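Paenibacillus xanthan lyase (Paenibacillus, PDB 6F2P) cleaves the polysaccharide xanthan by an eliminative mechanism, as a calcium-binding, multidomain lyase with the polysaccharide lyase family 8 architecture. Local coordinates at residues Pro635-Leu640 against Gln647-Thr652. Sequence-based numbering, arbitrary orientation.
With CA (calcium ion), chain B.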
loop_
_atom_site.group_PDB
_atom_site.type_symbol
_atom_site.label_atom_id
_atom_site.label_comp_id
_atom_site.label_asym_id
_atom_site.label_seq_id
_atom_site.Cartn_x
_atom_site.Cartn_y
_atom_site.Cartn_z
ATOM N N PRO A 635 18.122 -18.133 -18.587
ATOM C CA PRO A 635 17.475 -17.370 -17.515
ATOM C C PRO A 635 16.252 -18.084 -17.000
ATOM O O PRO A 635 15.509 -18.643 -17.795
ATOM C CB PRO A 635 17.043 -16.075 -18.212
ATOM C CG PRO A 635 17.890 -15.987 -19.428
ATOM C CD PRO A 635 18.129 -17.395 -19.859
ATOM N N GLN A 636 16.048 -18.050 -15.687
ATOM C CA GLN A 636 14.864 -18.636 -15.084
ATOM C C GLN A 636 13.688 -17.654 -15.124
ATOM O O GLN A 636 12.620 -17.945 -14.586
ATOM C CB GLN A 636 15.143 -19.050 -13.641
ATOM C CG GLN A 636 16.449 -19.798 -13.429
ATOM C CD GLN A 636 16.805 -19.903 -11.964
ATOM O OE1 GLN A 636 16.045 -19.474 -11.104
ATOM N NE2 GLN A 636 17.969 -20.459 -11.671
ATOM N N ILE A 637 13.881 -16.494 -15.756
ATOM C CA ILE A 637 12.788 -15.528 -15.925
ATOM C C ILE A 637 12.555 -15.171 -17.393
ATOM O O ILE A 637 13.472 -15.237 -18.211
ATOM C CB ILE A 637 13.018 -14.222 -15.122
ATOM C CG1 ILE A 637 14.292 -13.519 -15.593
ATOM C CG2 ILE A 637 13.065 -14.498 -13.619
ATOM C CD1 ILE A 637 14.035 -12.317 -16.475
ATOM N N SER A 638 11.325 -14.789 -17.721
ATOM C CA SER A 638 11.013 -14.322 -19.066
ATOM C C SER A 638 10.195 -13.050 -19.015
ATOM O O SER A 638 9.120 -13.010 -18.428
ATOM C CB SER A 638 10.281 -15.394 -19.859
ATOM O OG SER A 638 11.133 -16.507 -20.033
ATOM N N ILE A 639 10.715 -11.996 -19.620
ATOM C CA ILE A 639 10.011 -10.733 -19.608
ATOM C C ILE A 639 8.954 -10.794 -20.696
ATOM O O ILE A 639 9.273 -10.903 -21.877
ATOM C CB ILE A 639 10.988 -9.553 -19.777
ATOM C CG1 ILE A 639 11.910 -9.482 -18.553
ATOM C CG2 ILE A 639 10.244 -8.249 -19.943
ATOM C CD1 ILE A 639 13.120 -8.605 -18.736
ATOM N N LEU A 640 7.693 -10.766 -20.278
ATOM C CA LEU A 640 6.575 -10.929 -21.193
ATOM C C LEU A 640 6.297 -9.631 -21.916
ATOM O O LEU A 640 5.890 -9.635 -23.081
ATOM C CB LEU A 640 5.323 -11.382 -20.436
ATOM C CG LEU A 640 5.505 -12.650 -19.596
ATOM C CD1 LEU A 640 4.211 -13.043 -18.912
ATOM C CD2 LEU A 640 6.038 -13.800 -20.437
ATOM N N GLN A 647 3.928 -4.167 -17.482
ATOM C CA GLN A 647 5.257 -4.714 -17.271
ATOM C C GLN A 647 5.072 -6.067 -16.621
ATOM O O GLN A 647 4.481 -6.174 -15.548
ATOM C CB GLN A 647 6.098 -3.788 -16.374
ATOM C CG GLN A 647 6.380 -2.440 -17.017
ATOM C CD GLN A 647 7.047 -1.466 -16.085
ATOM O OE1 GLN A 647 6.438 -0.990 -15.121
ATOM N NE2 GLN A 647 8.309 -1.151 -16.363
ATOM N N ALA A 648 5.558 -7.109 -17.273
ATOM C CA ALA A 648 5.274 -8.451 -16.796
ATOM C C ALA A 648 6.481 -9.375 -16.902
ATOM O O ALA A 648 7.228 -9.345 -17.889
ATOM C CB ALA A 648 4.081 -9.028 -17.535
ATOM N N VAL A 649 6.666 -10.179 -15.858
ATOM C CA VAL A 649 7.762 -11.130 -15.776
ATOM C C VAL A 649 7.242 -12.463 -15.243
ATOM O O VAL A 649 6.434 -12.503 -14.308
ATOM C CB VAL A 649 8.880 -10.605 -14.852
ATOM C CG1 VAL A 649 9.990 -11.657 -14.668
ATOM C CG2 VAL A 649 9.441 -9.309 -15.391
ATOM N N LYS A 650 7.694 -13.549 -15.858
ATOM C CA LYS A 650 7.365 -14.892 -15.401
ATOM C C LYS A 650 8.644 -15.626 -15.002
ATOM O O LYS A 650 9.608 -15.649 -15.755
ATOM C CB LYS A 650 6.618 -15.670 -16.494
ATOM C CG LYS A 650 6.480 -17.176 -16.221
ATOM C CD LYS A 650 5.360 -17.806 -17.044
ATOM C CE LYS A 650 5.095 -19.265 -16.625
ATOM N NZ LYS A 650 3.853 -19.846 -17.248
ATOM N N GLU A 651 8.656 -16.197 -13.806
ATOM C CA GLU A 651 9.746 -17.070 -13.400
ATOM C C GLU A 651 9.333 -18.478 -13.798
ATOM O O GLU A 651 8.398 -19.033 -13.226
ATOM C CB GLU A 651 9.959 -16.985 -11.893
ATOM C CG GLU A 651 11.399 -17.199 -11.441
ATOM C CD GLU A 651 11.750 -18.666 -11.208
ATOM O OE1 GLU A 651 12.905 -18.928 -10.813
ATOM O OE2 GLU A 651 10.886 -19.553 -11.413
ATOM N N THR A 652 10.026 -19.050 -14.778
ATOM C CA THR A 652 9.576 -20.296 -15.407
ATOM C C THR A 652 9.830 -21.567 -14.600
ATOM O O THR A 652 9.288 -22.624 -14.927
ATOM C CB THR A 652 10.174 -20.468 -16.808
ATOM O OG1 THR A 652 11.606 -20.528 -16.714
ATOM C CG2 THR A 652 9.756 -19.305 -17.706
HETATM CA CA CA B . 14.703 -18.445 -9.575
#
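Gln636 and Glu651 run side by side in the same direction and close on one calcium ion, which Gln636 OE1 binds at 2.3 Å and Glu651 OE1 at 2.2 Å. Each binds through one oxygen, and with the amide and carboxylate planes 84° apart the two groups do not stack. Gln636 reaches it with CG anti to its carbonyl carbon and an extended chain; Glu651 instead bends at chi2 (-87°), which swings its carboxylate toward Gln636. The cation bridges two oxygens that share no hydrogen bond, and Glu651 OE2 is held by Leu654 N, probably helping to fix the carboxylate's rotation. Asp490, Asp491 and Glu492 complete the site.

On the face that carries Glu651, Ile637 crosses its side chain at about a right angle, CG2 lying 3.8 Å from Glu651 CG. On the same face Val649 spreads its methyls between two isoleucines: CG1 meets Ile637 CB, while CG2 lies 4.0 Å from Ile639 CG1. Leu496 touches both Ile639 and Val649 from strand 493-501.

The backbone fixes this register. Ser638 and Lys650 form a hydrogen-bonded antiparallel pair, with Ser638 N to Lys650 O at 2.7 Å lying in the carbonyl plane, and Lys650 N returns to Ser638 O at 3.0 Å, nearly straight at 168°. Leu640 N binds Ala648 O at one end; at the other, Thr652 N meets Gln636 O at 2.8 Å from above the carbonyl plane.

Together these contacts define an antiparallel beta hairpin at the edge of the C-terminal beta-sandwich, its open end pinned by a calcium site shared with the loop 490-492 of the super-sandwich domain.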